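Local coordinates for putative diflavin flavoprotein A 3 (Synechocystis sp., PDB 6H0C) that probably passes electrons from NADH to oxygen to make water, represented here by its flavodiiron core, a metallo-beta-lactamase-like domain followed by a flavodoxin-like one, at residues F146-S151 with G156-Y161; A50-P55 with I167-K172; G82-N87 with N108-N113. All coordinates share one frame; numbering follows the deposited sequence.

Contact 1: F146-S151 with G156-Y161; sequences FIPTPS and GQLCTY
Ile147 and Cys159 face each other as an antiparallel hydrogen-bonded pair, and both backbone bonds between them are short: Ile147 N to Cys159 O is 2.8 Å, and Cys159 N to Ile147 O is also 2.8 Å. A third backbone bond, from Thr149 N to Gln157 O at 2.9 Å, carries the pairing one residue past the end of the first strand. Pro148, which has no N-H to offer, falls between them in the non-hydrogen-bonded pair with Leu158.

Side chains add a further polar link. The chain of Gln157 leaves with CG anti to the backbone N (chi1 -173°) and runs extended across Thr149, bringing its amide NE2 to Thr149 OG1 at 2.8 Å. This bond is almost straight, 171° at the hydrogen, and the hydroxyl oxygen lies in the plane of the amide. The other end of the same amide, OE1, takes a weak bond from a water that also meets Ser151 OG; that hydroxyl is bonded to Tyr154 N in the turn as well.

Strands 143-148 and 158-162 form a beta hairpin in the smaller of the two mixed sheets of the metallo-beta-lactamase-like domain.

The packing contacts fall on both faces of this hairpin. On one, Leu158 parts its two methyls: CD2 meets the Phe146 ring at CD2, 3.8 Å away, while CD1 rests 3.9 Å from CD of the Pro148 ring. Thr160 lies beside Phe146, pointing the same way, with OG1 3.4 Å from the ring atom CD2 in an oblique approach. On the other face Ile147 and Cys159 put their CB atoms 4.4 Å apart, both packed against Leu217 of helix 207-217, while Thr149 touches Ala213 of that helix.

Contact 2: A50-P55 with I167-K172; sequences ALFDPP and ILFTDK
Phe52 and Phe169 meet ring on ring, and this stack is the tight half of the contact. The planes are only 15° apart and the ring centroids lie 4.1 Å from each other, a face-to-face arrangement in which each ring sits toward the rim of its partner. Phe52 CZ comes 3.9 Å from Phe169 CD2. Phe169 is sandwiched, since the methyl CG2 of Ile167 lies over the centre of its opposite face, 3.8 Å above the plane. Tyr42 meets Phe169 edge-to-face.

The other half is looser and more polar. The carboxylates of Asp53 and Asp171, two groups of like charge, approach with their planes turned 47° against each other, and OD1 of Asp53 is 4.1 Å from OD1 of Asp171. Each is satisfied by its own donor in the loop after strand 78-80: Asp53 OD1 accepts from Gly82 N, and Asp171 OD1 is bonded to His83 ND1. The swing of Asp171 CG away from its backbone N, chi1 -169°, brings that carboxylate across toward Asp53. In this fold the metal site lies at such loop ends; here Lys172 NZ binds a citrate, probably from the crystallisation liquor, and also His229 NE2.

Strand 49-52 runs between strands 37-45 and 78-80 in the larger sheet, whereas strand 167-171 lies between 158-162 and 224-227 in the smaller one. The phenylalanines therefore pack in the core between the two sheets of the sandwich, while Leu51 turns to helices 60-70 and 86-98 on the far side of the larger sheet.

Contact 3: G82-N87 with N108-N113; sequences GHVNAN and NPAAQN
Val84 and Ala110 mark the closest backbone approach, CA to CA 5.7 Å, where the loop before helix 86-98 passes the first turns of helix 108-117. The two methyls of Val84 divide the work. CG2 packs on Ala110 CB at 3.8 Å, and CG1 lies 3.7 Å from ND2 of Asn113. With its amide swung to the far side from its own N (chi1 -168°), Asn113, one turn further along the helix, reaches back toward the loop, and the two side chains slide past each other in opposite directions. Its ND2 comes to 3.1 Å from Val84 O, but the angle is too poor for a hydrogen bond.

On the side turned away from helix 108-117, Asn85 N-caps helix 86-98 through OD1 to Arg88 N. Its ND2 lies at the edge of the His83 imidazole, in the ring plane, and both Asn85 ND2 and His83 NE2 bond to a citrate. This loop matches the place of the His-x-Glu-x-Asp-His iron motif of canonical flavodiiron proteins; it reads His-Val-Asn-Ala-Asn-Arg here, in keeping with a non-canonical site.

Strand 78-80, helix 86-98 and strand 103-106 make a beta-alpha-beta crossover, with helix 108-117 following. Leu114 and Leu117 of that last helix extend the bed for Val84, while Ala111 packs on strand 127-129.

Overall arrangement
All three contacts lie in the metallo-beta-lactamase-like domain, their centres about 10 to 14 Å apart. Contact 2 spans the sandwich and closes a long loop of chain; contacts 3 and 1 follow in that order inside it. Contacts 1 and 2 share the smaller sheet, where strands 158-162 and 167-171 are neighbours, and a probable hydrogen bond joins Thr160 O to Phe169 N. Contact 3 belongs to the helical flank and the loop beyond the larger sheet. Gly82 links all three, its O toward Leu158 N and its N toward Asp53 OD1. His83 and Asn85 of contact 3 and Lys172 of contact 2 bind citrate; the hairpin joins them indirectly, through Gly82 and through Gln157 against Lys172.

Contact 1: F146-S151 with G156-Y161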
# COMPACT_ATOMS: atom_id res chain seq x y z
N PHE A 146 15.54 4.10 -11.00
CA PHE A 146 14.21 3.75 -10.53
C PHE A 146 13.94 2.25 -10.59
O PHE A 146 14.39 1.56 -11.49
CB PHE A 146 13.17 4.54 -11.34
CG PHE A 146 13.29 6.02 -11.17
CD1 PHE A 146 14.03 6.78 -12.07
CD2 PHE A 146 12.73 6.66 -10.07
CE1 PHE A 146 14.18 8.15 -11.90
CE2 PHE A 146 12.87 8.03 -9.89
CZ PHE A 146 13.59 8.78 -10.81
N ILE A 147 13.19 1.77 -9.60
CA ILE A 147 12.82 0.36 -9.49
C ILE A 147 11.34 0.20 -9.17
O ILE A 147 10.93 0.37 -8.01
CB ILE A 147 13.62 -0.37 -8.37
CG1 ILE A 147 15.12 -0.08 -8.47
CG2 ILE A 147 13.31 -1.87 -8.41
CD1 ILE A 147 15.60 1.02 -7.56
N PRO A 148 10.52 -0.11 -10.20
CA PRO A 148 9.10 -0.44 -9.95
C PRO A 148 8.95 -1.63 -8.98
O PRO A 148 9.63 -2.65 -9.14
CB PRO A 148 8.57 -0.78 -11.35
CG PRO A 148 9.45 -0.01 -12.28
CD PRO A 148 10.82 -0.07 -11.64
N THR A 149 8.09 -1.50 -7.98
CA THR A 149 7.90 -2.59 -7.04
C THR A 149 6.42 -2.77 -6.76
O THR A 149 5.95 -2.56 -5.64
CB THR A 149 8.67 -2.35 -5.72
OG1 THR A 149 8.33 -1.06 -5.19
CG2 THR A 149 10.18 -2.40 -5.96
N PRO A 150 5.66 -3.17 -7.79
CA PRO A 150 4.20 -3.25 -7.70
C PRO A 150 3.71 -4.28 -6.70
O PRO A 150 4.31 -5.34 -6.55
CB PRO A 150 3.79 -3.65 -9.12
CG PRO A 150 4.99 -4.39 -9.66
CD PRO A 150 6.15 -3.59 -9.11
N SER A 151 2.61 -3.94 -6.03
CA SER A 151 1.85 -4.90 -5.23
C SER A 151 0.36 -4.62 -5.49
O SER A 151 0.02 -3.62 -6.10
CB SER A 151 2.18 -4.78 -3.75
OG SER A 151 1.80 -3.51 -3.24
N GLY A 156 1.20 1.10 -8.42
CA GLY A 156 2.11 2.05 -9.03
C GLY A 156 3.37 2.28 -8.22
O GLY A 156 4.10 3.24 -8.46
N GLN A 157 3.63 1.40 -7.26
CA GLN A 157 4.74 1.65 -6.34
C GLN A 157 6.08 1.67 -7.07
O GLN A 157 6.36 0.83 -7.92
CB GLN A 157 4.78 0.62 -5.22
CG GLN A 157 5.80 0.94 -4.15
CD GLN A 157 5.72 -0.03 -3.00
OE1 GLN A 157 4.90 0.13 -2.09
NE2 GLN A 157 6.55 -1.07 -3.03
N LEU A 158 6.90 2.64 -6.69
CA LEU A 158 8.16 2.91 -7.35
C LEU A 158 9.23 3.28 -6.34
O LEU A 158 9.07 4.26 -5.61
CB LEU A 158 7.99 4.04 -8.36
CG LEU A 158 9.23 4.42 -9.17
CD1 LEU A 158 9.57 3.34 -10.18
CD2 LEU A 158 9.02 5.76 -9.85
N CYS A 159 10.29 2.49 -6.27
CA CYS A 159 11.42 2.82 -5.39
C CYS A 159 12.50 3.54 -6.19
O CYS A 159 12.57 3.40 -7.40
CB CYS A 159 12.00 1.56 -4.74
SG CYS A 159 10.87 0.68 -3.62
N THR A 160 13.35 4.28 -5.49
CA THR A 160 14.38 5.09 -6.12
C THR A 160 15.71 4.98 -5.37
O THR A 160 15.73 5.06 -4.15
CB THR A 160 13.98 6.58 -6.15
OG1 THR A 160 12.66 6.73 -6.67
CG2 THR A 160 14.98 7.39 -6.99
N TYR A 161 16.80 4.79 -6.10
CA TYR A 161 18.11 4.74 -5.48
C TYR A 161 18.95 5.95 -5.86
O TYR A 161 19.06 6.29 -7.04
CB TYR A 161 18.85 3.46 -5.88
CG TYR A 161 20.20 3.32 -5.22
CD1 TYR A 161 20.30 3.21 -3.84
CD2 TYR A 161 21.37 3.31 -5.97
CE1 TYR A 161 21.53 3.08 -3.22
CE2 TYR A 161 22.61 3.18 -5.36
CZ TYR A 161 22.68 3.06 -3.98
OH TYR A 161 23.90 2.94 -3.35
O HOH W 1 4.03 -2.92 -1.96

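Contact 2: A50-P55 with I167-K172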
# COMPACT_ATOMS: atom_id res chain seq x y z
N ALA A 50 14.35 17.99 -6.65
CA ALA A 50 13.30 16.97 -6.68
C ALA A 50 12.68 16.81 -5.30
O ALA A 50 13.39 16.79 -4.29
CB ALA A 50 13.85 15.64 -7.16
N LEU A 51 11.36 16.72 -5.28
CA LEU A 51 10.61 16.47 -4.06
C LEU A 51 9.93 15.11 -4.15
O LEU A 51 9.15 14.86 -5.08
CB LEU A 51 9.56 17.56 -3.83
CG LEU A 51 8.64 17.34 -2.62
CD1 LEU A 51 9.44 17.39 -1.33
CD2 LEU A 51 7.51 18.35 -2.61
N PHE A 52 10.23 14.22 -3.20
CA PHE A 52 9.57 12.92 -3.10
C PHE A 52 8.31 12.96 -2.23
O PHE A 52 8.37 13.37 -1.07
CB PHE A 52 10.50 11.86 -2.49
CG PHE A 52 11.70 11.50 -3.34
CD1 PHE A 52 11.74 10.28 -4.02
CD2 PHE A 52 12.81 12.34 -3.41
CE1 PHE A 52 12.85 9.92 -4.77
CE2 PHE A 52 13.93 11.99 -4.16
CZ PHE A 52 13.95 10.78 -4.84
N ASP A 53 7.18 12.51 -2.79
CA ASP A 53 6.02 12.13 -1.98
C ASP A 53 5.49 13.16 -1.00
O ASP A 53 5.57 12.96 0.22
CB ASP A 53 6.37 10.88 -1.19
CG ASP A 53 6.72 9.72 -2.08
OD1 ASP A 53 5.93 9.43 -3.01
OD2 ASP A 53 7.79 9.10 -1.86
N PRO A 54 4.91 14.26 -1.52
CA PRO A 54 4.13 15.11 -0.62
C PRO A 54 3.14 14.25 0.15
O PRO A 54 2.68 13.24 -0.38
CB PRO A 54 3.39 16.07 -1.56
CG PRO A 54 4.21 16.06 -2.82
CD PRO A 54 4.85 14.70 -2.92
N PRO A 55 2.85 14.63 1.40
CA PRO A 55 1.92 13.87 2.25
C PRO A 55 0.45 14.01 1.82
O PRO A 55 0.14 14.85 0.97
CB PRO A 55 2.15 14.49 3.64
CG PRO A 55 2.52 15.93 3.32
CD PRO A 55 3.30 15.89 2.02
N ILE A 167 21.16 6.24 -0.47
CA ILE A 167 19.82 6.12 0.06
C ILE A 167 18.93 5.42 -0.96
O ILE A 167 18.91 5.78 -2.14
CB ILE A 167 19.21 7.49 0.41
CG1 ILE A 167 20.06 8.19 1.47
CG2 ILE A 167 17.77 7.32 0.87
CD1 ILE A 167 19.62 9.63 1.73
N LEU A 168 18.21 4.42 -0.48
CA LEU A 168 17.12 3.82 -1.24
C LEU A 168 15.81 4.40 -0.72
O LEU A 168 15.48 4.27 0.47
CB LEU A 168 17.15 2.30 -1.10
CG LEU A 168 16.29 1.45 -2.03
CD1 LEU A 168 16.74 1.63 -3.47
CD2 LEU A 168 16.38 -0.01 -1.61
N PHE A 169 15.07 5.08 -1.58
CA PHE A 169 13.76 5.58 -1.21
C PHE A 169 12.75 4.47 -1.43
O PHE A 169 12.49 4.09 -2.57
CB PHE A 169 13.42 6.84 -2.02
CG PHE A 169 14.37 7.98 -1.76
CD1 PHE A 169 14.14 8.87 -0.73
CD2 PHE A 169 15.51 8.12 -2.53
CE1 PHE A 169 15.03 9.91 -0.47
CE2 PHE A 169 16.41 9.16 -2.28
CZ PHE A 169 16.18 10.05 -1.25
N THR A 170 12.22 3.92 -0.34
CA THR A 170 11.50 2.65 -0.38
C THR A 170 9.99 2.76 -0.28
O THR A 170 9.30 1.74 -0.29
CB THR A 170 11.97 1.70 0.74
OG1 THR A 170 11.74 2.32 2.01
CG2 THR A 170 13.46 1.37 0.60
N ASP A 171 9.48 3.99 -0.16
CA ASP A 171 8.03 4.20 -0.14
C ASP A 171 7.41 3.30 0.94
O ASP A 171 7.83 3.36 2.11
CB ASP A 171 7.42 3.94 -1.55
CG ASP A 171 5.95 4.39 -1.67
OD1 ASP A 171 5.68 5.61 -1.66
OD2 ASP A 171 5.07 3.52 -1.81
N LYS A 172 6.46 2.45 0.57
CA LYS A 172 5.74 1.67 1.57
C LYS A 172 6.56 0.51 2.14
O LYS A 172 6.17 -0.07 3.14
CB LYS A 172 4.43 1.15 0.98
CG LYS A 172 3.41 2.25 0.74
CD LYS A 172 2.72 2.68 2.05
CE LYS A 172 1.81 3.89 1.83
NZ LYS A 172 0.93 4.18 3.01

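Contact 3: G82-N87 with N108-N113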
# COMPACT_ATOMS: atom_id res chain seq x y z
N GLY A 82 6.31 7.85 -5.06
CA GLY A 82 6.57 6.45 -4.76
C GLY A 82 5.31 5.60 -4.86
O GLY A 82 5.37 4.37 -4.97
N HIS A 83 4.16 6.27 -4.81
CA HIS A 83 2.85 5.63 -4.97
C HIS A 83 1.81 6.73 -5.12
O HIS A 83 2.10 7.89 -4.83
CB HIS A 83 2.51 4.72 -3.80
CG HIS A 83 2.10 5.45 -2.56
ND1 HIS A 83 3.02 6.05 -1.72
CD2 HIS A 83 0.88 5.69 -2.02
CE1 HIS A 83 2.38 6.62 -0.71
NE2 HIS A 83 1.08 6.42 -0.87
N VAL A 84 0.62 6.37 -5.58
CA VAL A 84 -0.41 7.36 -5.90
C VAL A 84 -1.79 6.89 -5.46
O VAL A 84 -2.13 5.71 -5.59
CB VAL A 84 -0.44 7.66 -7.42
CG1 VAL A 84 -1.66 8.46 -7.80
CG2 VAL A 84 0.81 8.39 -7.84
N ASN A 85 -2.57 7.83 -4.95
CA ASN A 85 -4.00 7.63 -4.71
C ASN A 85 -4.70 8.99 -4.58
O ASN A 85 -4.05 10.03 -4.60
CB ASN A 85 -4.24 6.76 -3.48
CG ASN A 85 -3.54 7.28 -2.24
OD1 ASN A 85 -3.74 8.42 -1.82
ND2 ASN A 85 -2.71 6.43 -1.64
N ALA A 86 -6.02 8.97 -4.43
CA ALA A 86 -6.82 10.20 -4.39
C ALA A 86 -6.42 11.11 -3.24
O ALA A 86 -6.45 12.33 -3.36
CB ALA A 86 -8.30 9.85 -4.30
N ASN A 87 -6.05 10.49 -2.13
CA ASN A 87 -5.66 11.23 -0.94
C ASN A 87 -4.38 12.04 -1.20
O ASN A 87 -4.34 13.25 -0.97
CB ASN A 87 -5.47 10.24 0.23
CG ASN A 87 -5.42 10.93 1.59
OD1 ASN A 87 -4.46 11.64 1.90
ND2 ASN A 87 -6.44 10.70 2.41
N ASN A 108 4.43 3.59 -14.45
CA ASN A 108 3.39 3.59 -15.46
C ASN A 108 2.00 3.38 -14.88
O ASN A 108 1.06 4.10 -15.26
CB ASN A 108 3.68 2.52 -16.51
CG ASN A 108 2.75 2.62 -17.68
OD1 ASN A 108 2.88 3.52 -18.51
ND2 ASN A 108 1.78 1.71 -17.76
N PRO A 109 1.84 2.40 -13.96
CA PRO A 109 0.52 2.26 -13.32
C PRO A 109 0.11 3.52 -12.54
O PRO A 109 -1.06 3.89 -12.56
CB PRO A 109 0.72 1.05 -12.38
CG PRO A 109 1.85 0.28 -13.00
CD PRO A 109 2.77 1.33 -13.56
N ALA A 110 1.08 4.17 -11.89
CA ALA A 110 0.80 5.40 -11.16
C ALA A 110 0.36 6.51 -12.12
O ALA A 110 -0.56 7.27 -11.81
CB ALA A 110 2.03 5.85 -10.36
N ALA A 111 1.01 6.59 -13.27
CA ALA A 111 0.65 7.58 -14.28
C ALA A 111 -0.79 7.39 -14.75
O ALA A 111 -1.55 8.36 -14.86
CB ALA A 111 1.60 7.50 -15.46
N GLN A 112 -1.17 6.15 -15.02
CA GLN A 112 -2.54 5.83 -15.42
C GLN A 112 -3.54 6.23 -14.33
O GLN A 112 -4.58 6.82 -14.62
CB GLN A 112 -2.67 4.34 -15.73
CG GLN A 112 -1.86 3.91 -16.93
CD GLN A 112 -1.67 2.41 -16.99
OE1 GLN A 112 -2.04 1.69 -16.07
NE2 GLN A 112 -1.08 1.95 -18.09
N ASN A 113 -3.20 5.91 -13.09
CA ASN A 113 -4.01 6.28 -11.93
C ASN A 113 -4.18 7.80 -11.83
O ASN A 113 -5.31 8.33 -11.78
CB ASN A 113 -3.37 5.71 -10.66
CG ASN A 113 -4.28 5.79 -9.45
OD1 ASN A 113 -5.46 6.12 -9.57
ND2 ASN A 113 -3.73 5.47 -8.28